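Long-range contacts in 433aa long hypothetical phosphoribosylglycinamide formyl transferase (Pyrococcus horikoshii, PDB 2DWC), which is of unknown function but belongs to the ATP-grasp family and binds adenosine-5'-diphosphate: residues B[14-20]-B[41-45]; B[114-118]-B[293-297]; B[251-255]-B[282-287]. One frame throughout, in Å; residues are numbered along the deposited sequence.

Interaction 1 (B[14-20]-B[41-45]); sequences ATTDSAQ and LGVEV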
# COMPACT_ATOMS: atom_id res chain seq x y z
N ALA B 14 -3.21 2.93 17.12
CA ALA B 14 -2.19 3.99 17.12
C ALA B 14 -2.80 5.31 17.61
O ALA B 14 -3.98 5.63 17.33
CB ALA B 14 -1.67 4.20 15.66
N THR B 15 -1.94 6.09 18.28
CA THR B 15 -2.25 7.40 18.84
C THR B 15 -3.08 7.35 20.15
O THR B 15 -3.27 8.38 20.77
CB THR B 15 -2.92 8.42 17.86
OG1 THR B 15 -4.35 8.19 17.74
CG2 THR B 15 -2.25 8.38 16.48
N THR B 16 -3.49 6.15 20.58
CA THR B 16 -4.26 6.00 21.82
C THR B 16 -3.43 5.15 22.75
O THR B 16 -2.39 4.61 22.35
CB THR B 16 -5.64 5.29 21.62
OG1 THR B 16 -5.45 3.87 21.43
CG2 THR B 16 -6.35 5.86 20.39
N ASP B 17 -3.88 5.01 23.99
CA ASP B 17 -3.08 4.19 24.90
C ASP B 17 -3.15 2.69 24.62
O ASP B 17 -2.43 1.93 25.26
CB ASP B 17 -3.45 4.48 26.36
CG ASP B 17 -4.80 3.88 26.73
OD1 ASP B 17 -4.83 2.98 27.58
OD2 ASP B 17 -5.82 4.28 26.17
N SER B 18 -3.97 2.22 23.68
CA SER B 18 -3.95 0.76 23.42
C SER B 18 -2.97 0.42 22.28
O SER B 18 -2.77 -0.73 21.90
CB SER B 18 -5.35 0.25 23.03
OG SER B 18 -5.79 0.81 21.80
N ALA B 19 -2.29 1.42 21.75
CA ALA B 19 -1.40 1.17 20.63
C ALA B 19 -0.22 0.23 20.79
O ALA B 19 0.40 0.19 21.87
CB ALA B 19 -0.79 2.53 20.15
N GLN B 20 0.07 -0.51 19.71
CA GLN B 20 1.33 -1.27 19.62
C GLN B 20 2.23 -0.23 18.89
O GLN B 20 1.71 0.66 18.21
CB GLN B 20 1.21 -2.50 18.76
CG GLN B 20 0.85 -3.70 19.66
CD GLN B 20 -0.58 -3.54 20.15
OE1 GLN B 20 -1.46 -3.25 19.37
NE2 GLN B 20 -0.79 -3.70 21.46
N LEU B 41 -2.55 -1.25 9.58
CA LEU B 41 -3.02 -2.12 10.66
C LEU B 41 -3.26 -1.28 11.94
O LEU B 41 -3.50 -1.83 13.01
CB LEU B 41 -1.98 -3.20 10.94
CG LEU B 41 -1.79 -4.24 9.85
CD1 LEU B 41 -0.69 -5.21 10.23
CD2 LEU B 41 -3.10 -5.01 9.69
N GLY B 42 -3.20 0.05 11.82
CA GLY B 42 -3.40 0.87 13.00
C GLY B 42 -2.27 0.76 14.03
O GLY B 42 -2.51 0.99 15.22
N VAL B 43 -1.07 0.40 13.58
CA VAL B 43 0.08 0.26 14.47
C VAL B 43 0.87 1.58 14.46
O VAL B 43 1.08 2.18 13.39
CB VAL B 43 0.97 -0.91 14.03
CG1 VAL B 43 2.30 -0.92 14.85
CG2 VAL B 43 0.18 -2.25 14.33
N GLU B 44 1.30 2.02 15.64
CA GLU B 44 1.99 3.30 15.77
C GLU B 44 3.43 3.15 15.29
O GLU B 44 4.10 2.19 15.63
CB GLU B 44 1.94 3.74 17.24
CG GLU B 44 2.38 5.23 17.44
CD GLU B 44 1.86 5.83 18.74
OE1 GLU B 44 2.62 6.59 19.38
OE2 GLU B 44 0.68 5.59 19.11
N VAL B 45 3.92 4.13 14.54
CA VAL B 45 5.27 4.07 13.97
C VAL B 45 6.15 5.24 14.36
O VAL B 45 5.74 6.39 14.19
CB VAL B 45 5.22 4.11 12.41
CG1 VAL B 45 6.63 3.96 11.80
CG2 VAL B 45 4.34 2.97 11.90
O HOH W 1 -1.62 -0.63 17.41
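The loop 14-20 curls over the start of strand 44-49, and three direct hydrogen bonds join it to 41-45. A14 N donates to G42 O (2.8 Å) and E44 N to Q20 O (2.9 Å), tying down both limbs of the loop. The second bond stands beside the E44-I22 backbone pairing, where strands 44-49 and 21-25 run parallel in the preATP-grasp sheet. Between the limbs runs the E44 side chain: OE2 accepts from T15 N (2.8 Å), while OE1 is held in a salt bridge by R62. Water 1 accepts from Q20 N (2.9 Å) and lies 2.9 Å from G42 O, to which it can donate. G42, with positive phi, ends helix 29-40 as C-prime of a Schellman motif. In the loop's ST turn S18 N donates to T16 OG1 (3.2 Å), which also hydrogen-bonds to T13 O. D17 forms a salt bridge with R416 of the second subunit. Backbone bonds and a buried carboxylate, its charge met by R62, together hold a loop whose tip meets that subunit.

Interaction 2 (B[114-118]-B[293-297]); sequences ATWIA and SPRPH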
# COMPACT_ATOMS: atom_id res chain seq x y z
N ALA B 114 22.11 -11.38 15.20
CA ALA B 114 22.05 -11.53 13.74
C ALA B 114 22.63 -10.35 13.00
O ALA B 114 23.30 -10.51 12.00
CB ALA B 114 20.59 -11.80 13.26
N THR B 115 22.36 -9.13 13.49
CA THR B 115 22.90 -7.96 12.82
C THR B 115 24.40 -7.89 13.02
O THR B 115 25.16 -7.58 12.09
CB THR B 115 22.21 -6.69 13.34
OG1 THR B 115 20.86 -6.72 12.89
CG2 THR B 115 22.88 -5.40 12.81
N TRP B 116 24.84 -8.27 14.21
CA TRP B 116 26.28 -8.24 14.51
C TRP B 116 27.02 -9.29 13.67
O TRP B 116 28.14 -9.04 13.22
CB TRP B 116 26.45 -8.46 16.02
CG TRP B 116 27.83 -8.69 16.49
CD1 TRP B 116 28.75 -7.74 16.87
CD2 TRP B 116 28.43 -9.96 16.74
NE1 TRP B 116 29.89 -8.35 17.35
CE2 TRP B 116 29.72 -9.72 17.28
CE3 TRP B 116 28.00 -11.28 16.57
CZ2 TRP B 116 30.58 -10.75 17.65
CZ3 TRP B 116 28.86 -12.32 16.94
CH2 TRP B 116 30.13 -12.04 17.47
N ILE B 117 26.41 -10.45 13.44
CA ILE B 117 27.04 -11.47 12.62
C ILE B 117 27.10 -11.05 11.17
O ILE B 117 28.16 -11.04 10.56
CB ILE B 117 26.30 -12.80 12.68
CG1 ILE B 117 26.55 -13.47 14.03
CG2 ILE B 117 26.73 -13.72 11.51
CD1 ILE B 117 25.83 -14.80 14.18
N ALA B 118 25.95 -10.64 10.62
CA ALA B 118 25.87 -10.30 9.21
C ALA B 118 26.72 -9.13 8.76
O ALA B 118 27.01 -8.99 7.57
CB ALA B 118 24.38 -10.06 8.81
N SER B 293 21.08 -10.91 4.60
CA SER B 293 20.73 -9.66 5.29
C SER B 293 19.60 -10.06 6.23
O SER B 293 18.60 -10.63 5.80
CB SER B 293 20.25 -8.60 4.31
OG SER B 293 20.23 -7.37 4.99
N PRO B 294 19.75 -9.79 7.55
CA PRO B 294 18.71 -10.17 8.50
C PRO B 294 17.56 -9.16 8.60
O PRO B 294 17.18 -8.76 9.69
CB PRO B 294 19.50 -10.31 9.80
CG PRO B 294 20.45 -9.16 9.70
CD PRO B 294 20.90 -9.19 8.25
N ARG B 295 17.01 -8.82 7.44
CA ARG B 295 15.93 -7.84 7.35
C ARG B 295 15.51 -7.76 5.91
O ARG B 295 16.18 -8.32 5.04
CB ARG B 295 16.49 -6.46 7.80
CG ARG B 295 17.76 -5.97 7.06
CD ARG B 295 18.28 -4.67 7.76
NE ARG B 295 19.70 -4.77 8.01
CZ ARG B 295 20.30 -5.10 9.16
NH1 ARG B 295 19.65 -5.39 10.33
NH2 ARG B 295 21.61 -5.21 9.11
N PRO B 296 14.42 -7.03 5.62
CA PRO B 296 13.92 -6.84 4.26
C PRO B 296 15.12 -6.30 3.44
O PRO B 296 15.97 -5.55 3.95
CB PRO B 296 12.84 -5.77 4.43
CG PRO B 296 12.24 -6.10 5.78
CD PRO B 296 13.47 -6.50 6.64
N HIS B 297 15.17 -6.66 2.17
CA HIS B 297 16.28 -6.32 1.31
C HIS B 297 15.74 -5.61 0.06
O HIS B 297 14.61 -5.90 -0.39
CB HIS B 297 16.97 -7.64 0.90
CG HIS B 297 18.28 -7.45 0.22
ND1 HIS B 297 19.36 -6.85 0.83
CD2 HIS B 297 18.70 -7.82 -1.02
CE1 HIS B 297 20.39 -6.85 0.00
NE2 HIS B 297 20.02 -7.43 -1.13
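P294 lays its ring against the face of helix 112-118 formed by A114 and A118, one turn apart. Its CB lies 3.9 Å from A114 CB and its CD 3.6 Å from A118 CB, so the two small methyls leave room for the ring close to the helix backbone; P294 CG is also 3.9 Å from A114 O. P294 is the centre of an inverse gamma turn, with a weak bond from R295 N to S293 O (2.9 Å), and this tight bend follows directly on the end of strand 286-293. R295 leaves the backbone sideways, but its long side chain reaches back to the helix, where NH1 donates to T115 OG1 (3.1 Å). The hydroxyl lies at the edge of the guanidinium, near its plane, as suits a directed bond. T115 also packs on L95 and L98 of helix 95-103, and P294 rests on F276 of strand 274-283. The helix belongs to the preATP-grasp region and the loop to the ATP-grasp region, so the contact joins the two; the A118 side chain is about 10 Å from the bound ADP. The proline seat needs a close fit, while the R295-T115 bond sets direction, and together they are consistent with a defined placement of helix 112-118 against the loop.

Interaction 3 (B[251-255]-B[282-287]); sequences ISEKA and VKGDKV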
# COMPACT_ATOMS: atom_id res chain seq x y z
N ILE B 251 14.81 -20.56 -12.47
CA ILE B 251 15.75 -21.61 -12.10
C ILE B 251 15.01 -22.95 -12.05
O ILE B 251 13.78 -22.99 -11.97
CB ILE B 251 16.43 -21.32 -10.72
CG1 ILE B 251 15.37 -21.34 -9.60
CG2 ILE B 251 17.20 -20.00 -10.80
CD1 ILE B 251 15.97 -21.17 -8.17
N SER B 252 15.77 -24.05 -12.08
CA SER B 252 15.15 -25.37 -12.05
C SER B 252 14.45 -25.65 -10.75
O SER B 252 14.74 -25.03 -9.70
CB SER B 252 16.19 -26.47 -12.28
OG SER B 252 17.15 -26.49 -11.24
N GLU B 253 13.52 -26.58 -10.81
CA GLU B 253 12.76 -26.99 -9.65
C GLU B 253 13.73 -27.59 -8.63
O GLU B 253 13.55 -27.43 -7.42
CB GLU B 253 11.70 -28.00 -10.06
CG GLU B 253 10.48 -27.90 -9.19
CD GLU B 253 9.26 -28.53 -9.83
OE1 GLU B 253 8.97 -28.21 -11.01
OE2 GLU B 253 8.59 -29.34 -9.15
N LYS B 254 14.77 -28.27 -9.11
CA LYS B 254 15.77 -28.83 -8.19
C LYS B 254 16.54 -27.71 -7.49
O LYS B 254 16.75 -27.76 -6.28
CB LYS B 254 16.79 -29.72 -8.92
CG LYS B 254 16.23 -31.09 -9.26
CD LYS B 254 17.32 -32.09 -9.63
CE LYS B 254 16.68 -33.43 -10.01
NZ LYS B 254 17.70 -34.52 -10.19
N ALA B 255 16.96 -26.72 -8.25
CA ALA B 255 17.69 -25.60 -7.67
C ALA B 255 16.77 -24.88 -6.68
O ALA B 255 17.21 -24.46 -5.60
CB ALA B 255 18.14 -24.63 -8.77
N VAL B 282 23.27 -19.38 -8.36
CA VAL B 282 22.72 -20.59 -8.94
C VAL B 282 23.32 -20.87 -10.31
O VAL B 282 23.41 -19.97 -11.16
CB VAL B 282 21.18 -20.50 -9.13
CG1 VAL B 282 20.64 -21.81 -9.76
CG2 VAL B 282 20.49 -20.25 -7.79
N LYS B 283 23.74 -22.12 -10.54
CA LYS B 283 24.28 -22.50 -11.85
C LYS B 283 23.66 -23.88 -12.08
O LYS B 283 24.08 -24.87 -11.47
CB LYS B 283 25.81 -22.59 -11.80
CG LYS B 283 26.45 -22.45 -13.19
CD LYS B 283 27.64 -23.35 -13.34
CE LYS B 283 28.15 -23.30 -14.77
NZ LYS B 283 28.92 -24.55 -15.08
N GLY B 284 22.63 -23.95 -12.91
CA GLY B 284 21.95 -25.21 -13.13
C GLY B 284 21.26 -25.64 -11.84
O GLY B 284 20.49 -24.86 -11.26
N ASP B 285 21.51 -26.86 -11.38
CA ASP B 285 20.89 -27.34 -10.15
C ASP B 285 21.78 -27.03 -8.94
O ASP B 285 21.39 -27.31 -7.80
CB ASP B 285 20.64 -28.85 -10.20
CG ASP B 285 19.52 -29.26 -11.17
OD1 ASP B 285 19.23 -30.48 -11.24
OD2 ASP B 285 18.92 -28.40 -11.85
N LYS B 286 22.99 -26.53 -9.18
CA LYS B 286 23.92 -26.23 -8.10
C LYS B 286 23.68 -24.84 -7.47
O LYS B 286 23.53 -23.84 -8.19
CB LYS B 286 25.38 -26.31 -8.56
CG LYS B 286 26.32 -26.22 -7.37
CD LYS B 286 27.65 -26.95 -7.55
CE LYS B 286 28.24 -27.32 -6.18
NZ LYS B 286 27.81 -26.38 -5.08
N VAL B 287 23.68 -24.79 -6.14
CA VAL B 287 23.43 -23.53 -5.43
C VAL B 287 24.53 -23.27 -4.38
O VAL B 287 24.96 -24.19 -3.68
CB VAL B 287 22.04 -23.58 -4.74
CG1 VAL B 287 21.70 -22.24 -4.04
CG2 VAL B 287 20.97 -23.92 -5.77
O HOH W 2 18.53 -23.48 -12.56
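The hairpin of strands 274-283 and 286-293 sets its turn against the first turn of helix 253-270. The chief bump is the A255 methyl, which enters a hollow lined by V282, G284 and V287: CB is 3.9 Å from V282 CG1, 3.4 Å from G284 O and 4.2 Å from V287 CG2. I251, just ahead of the helix, adds a second bump, its CG2 lying 4.0 Å from V282 CG1; beyond the segments V287 packs on V259 and I262 of the same helix. The outer edge is polar. S252 OG, the N-cap, accepts from A255 N (3.0 Å) and donates to D285 OD2 (2.7 Å), while water 2 bridges, accepting from S252 N (2.9 Å) and donating to G284 O (2.7 Å). D285 leans over the helix end, its OD1 3.0 Å from K254 CD; K254 NZ, 4.4 Å from D285 OD1, is beyond salt-bridge range. G284, with positive phi, helps shape the turn, closed by K283 N to K286 O (2.9 Å) and K286 N to K283 O (3.0 Å). This is a beta hairpin with a two-residue loop (type II' turn) packed on a capped helix N-terminus, here within the ATP-grasp region.

Interaction 2 is the buried one, about 8 Å from the chain's centre to its own, whereas interactions 1 and 3 are only partly buried and lie on opposite sides of the chain's centre, with their own centres about 44 Å apart. No two of the contacts touch. Strand 286-293 links interactions 2 and 3: its start forms part of the hairpin, and its last residue, S293, opens the proline loop. Interaction 1 relies on backbone bonds and a carboxylate, and it alone is reached by the second subunit. Interaction 3 combines an apolar hollow with a polar, hydrated edge; the central contact relies on proline–alanine packing and one arginine–threonine bond.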